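Local coordinates for catalase (Corynebacterium glutamicum atcc 13032, PDB 4B7H) that breaks down hydrogen peroxide to water and oxygen at a haem iron and is inhibited by nitric oxide, at the interface of chains A and B. Residues are numbered along the deposited sequence; one frame, centred on the assembly and turned at random. Chains: chain A/B, Catalase.

The interface of chains A and B. Residues chain A 366, 375-378, 388-390; chain B 13, 15, 18.
B:Arg15 reaches across from the N-terminal segment of chain B and lays its guanidinium flat over the side chain of A:Ile388. The methyl CG2 of A:Ile388 sits under the centre of that plane, 3.6 Å from CZ of B:Arg15, and the two side chains meet at about a right angle. The arginine chain runs extended from CG to NE (chi2 -171°, chi3 177°), which carries its head between the loop stretches 375-378 and 388-390 of chain A, with A:Asp366 of the 3-10 helix 364-366 beyond its tip. There NH1 bonds to OD1 of A:Asp390 at 2.9 Å, a salt bridge in which the nitrogen comes from above the carboxylate plane and the two flat groups are turned 62° apart. At the other terminal nitrogen, NH2 stands 3.9 Å from OD1 of A:Asp366, a long ion pair bridged by waters 2 and 3, which lie in the guanidinium plane at its edge. Water 1, also in that plane, takes up NE of B:Arg15 at 2.9 Å and links it to the backbone N of A:Val376 and to OE1 of A:Glu375. The carboxylates of A:Asp390, A:Asp366 and, through water, A:Glu375 probably offset the charge that the arginine brings into the contact.

Backbone pairing fixes the root of this arm: N of B:Arg15 bonds to O of A:Phe389 at 2.8 Å, and N of A:Phe389 to O of B:Gly13 at 3.0 Å. The same glycine carbonyl lies over the rim of the A:Phe389 ring. Farther along, B:Leu18 splits its branches, CD2 against CB of A:Glu375 at 3.8 Å and CD1 toward CA of A:Asn377. With its two-fold twin, this patch ties the N-terminal arm of one subunit to its neighbour, probably helping to stabilise the catalase tetramer.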
loop_
_atom_site.group_PDB
_atom_site.type_symbol
_atom_site.label_atom_id
_atom_site.label_comp_id
_atom_site.label_asym_id
_atom_site.label_seq_id
_atom_site.Cartn_x
_atom_site.Cartn_y
_atom_site.Cartn_z
ATOM N N ASP A 366 11.368 0.195 -12.483
ATOM C CA ASP A 366 12.721 0.616 -12.149
ATOM C C ASP A 366 13.535 -0.476 -11.444
ATOM O O ASP A 366 14.748 -0.334 -11.254
ATOM C CB ASP A 366 12.675 1.882 -11.292
ATOM C CG ASP A 366 12.115 3.087 -12.054
ATOM O OD1 ASP A 366 12.297 3.159 -13.289
ATOM O OD2 ASP A 366 11.495 3.962 -11.416
ATOM N N GLU A 375 18.368 3.356 -22.116
ATOM C CA GLU A 375 17.844 4.345 -21.177
ATOM C C GLU A 375 16.384 4.658 -21.465
ATOM O O GLU A 375 15.974 4.791 -22.616
ATOM C CB GLU A 375 18.664 5.636 -21.216
ATOM C CG GLU A 375 20.086 5.490 -20.682
ATOM C CD GLU A 375 20.170 5.520 -19.161
ATOM O OE1 GLU A 375 19.145 5.757 -18.490
ATOM O OE2 GLU A 375 21.283 5.317 -18.633
ATOM N N VAL A 376 15.598 4.767 -20.404
ATOM C CA VAL A 376 14.203 5.154 -20.528
ATOM C C VAL A 376 14.108 6.675 -20.493
ATOM O O VAL A 376 14.622 7.310 -19.569
ATOM C CB VAL A 376 13.378 4.540 -19.384
ATOM C CG1 VAL A 376 11.992 5.180 -19.292
ATOM C CG2 VAL A 376 13.293 3.024 -19.547
ATOM N N ASN A 377 13.453 7.251 -21.503
ATOM C CA ASN A 377 13.269 8.694 -21.606
ATOM C C ASN A 377 11.789 9.006 -21.428
ATOM O O ASN A 377 11.000 8.900 -22.366
ATOM C CB ASN A 377 13.777 9.207 -22.963
ATOM C CG ASN A 377 13.713 10.725 -23.075
ATOM O OD1 ASN A 377 13.471 11.419 -22.087
ATOM N ND2 ASN A 377 13.921 11.243 -24.279
ATOM N N THR A 378 11.409 9.386 -20.213
ATOM C CA THR A 378 10.000 9.495 -19.864
ATOM C C THR A 378 9.730 10.771 -19.089
ATOM O O THR A 378 10.608 11.284 -18.388
ATOM C CB THR A 378 9.533 8.275 -19.021
ATOM O OG1 THR A 378 8.122 8.360 -18.794
ATOM C CG2 THR A 378 10.241 8.243 -17.669
ATOM N N ILE A 388 15.043 5.804 -9.277
ATOM C CA ILE A 388 15.682 6.423 -10.433
ATOM C C ILE A 388 14.973 7.724 -10.784
ATOM O O ILE A 388 13.743 7.780 -10.798
ATOM C CB ILE A 388 15.653 5.464 -11.644
ATOM C CG1 ILE A 388 16.414 4.173 -11.309
ATOM C CG2 ILE A 388 16.237 6.140 -12.870
ATOM C CD1 ILE A 388 16.251 3.090 -12.338
ATOM N N PHE A 389 15.745 8.772 -11.050
ATOM C CA PHE A 389 15.160 10.066 -11.407
ATOM C C PHE A 389 15.920 10.728 -12.545
ATOM O O PHE A 389 17.090 10.423 -12.774
ATOM C CB PHE A 389 15.061 11.007 -10.193
ATOM C CG PHE A 389 16.372 11.231 -9.473
ATOM C CD1 PHE A 389 17.230 12.258 -9.852
ATOM C CD2 PHE A 389 16.738 10.413 -8.413
ATOM C CE1 PHE A 389 18.430 12.463 -9.181
ATOM C CE2 PHE A 389 17.930 10.600 -7.749
ATOM C CZ PHE A 389 18.782 11.624 -8.133
ATOM N N ASP A 390 15.255 11.627 -13.266
ATOM C CA ASP A 390 15.882 12.282 -14.405
ATOM C C ASP A 390 17.015 13.227 -14.029
ATOM O O ASP A 390 17.107 13.705 -12.889
ATOM C CB ASP A 390 14.849 13.041 -15.240
ATOM C CG ASP A 390 14.119 12.154 -16.223
ATOM O OD1 ASP A 390 14.574 11.014 -16.466
ATOM O OD2 ASP A 390 13.092 12.605 -16.766
ATOM N N GLY B 13 21.404 7.353 -8.379
ATOM C CA GLY B 13 20.078 7.173 -8.952
ATOM C C GLY B 13 19.713 8.097 -10.102
ATOM O O GLY B 13 18.639 7.945 -10.710
ATOM N N ARG B 15 19.650 9.715 -13.771
ATOM C CA ARG B 15 19.853 9.379 -15.179
ATOM C C ARG B 15 20.727 10.419 -15.838
ATOM O O ARG B 15 20.752 11.573 -15.406
ATOM C CB ARG B 15 18.513 9.374 -15.928
ATOM C CG ARG B 15 17.544 8.259 -15.548
ATOM C CD ARG B 15 16.354 8.239 -16.507
ATOM N NE ARG B 15 15.433 7.142 -16.222
ATOM C CZ ARG B 15 14.259 7.279 -15.614
ATOM N NH1 ARG B 15 13.840 8.476 -15.213
ATOM N NH2 ARG B 15 13.503 6.211 -15.402
ATOM N N LEU B 18 18.918 13.082 -21.446
ATOM C CA LEU B 18 18.442 12.315 -22.592
ATOM C C LEU B 18 17.804 13.238 -23.619
ATOM O O LEU B 18 17.294 14.303 -23.277
ATOM C CB LEU B 18 17.429 11.253 -22.145
ATOM C CG LEU B 18 17.953 10.232 -21.128
ATOM C CD1 LEU B 18 16.810 9.407 -20.553
ATOM C CD2 LEU B 18 19.010 9.333 -21.765
HETATM O O HOH W 1 16.823 5.074 -17.705
HETATM O O HOH W 2 13.594 2.938 -15.393
HETATM O O HOH W 3 10.879 5.979 -14.183
#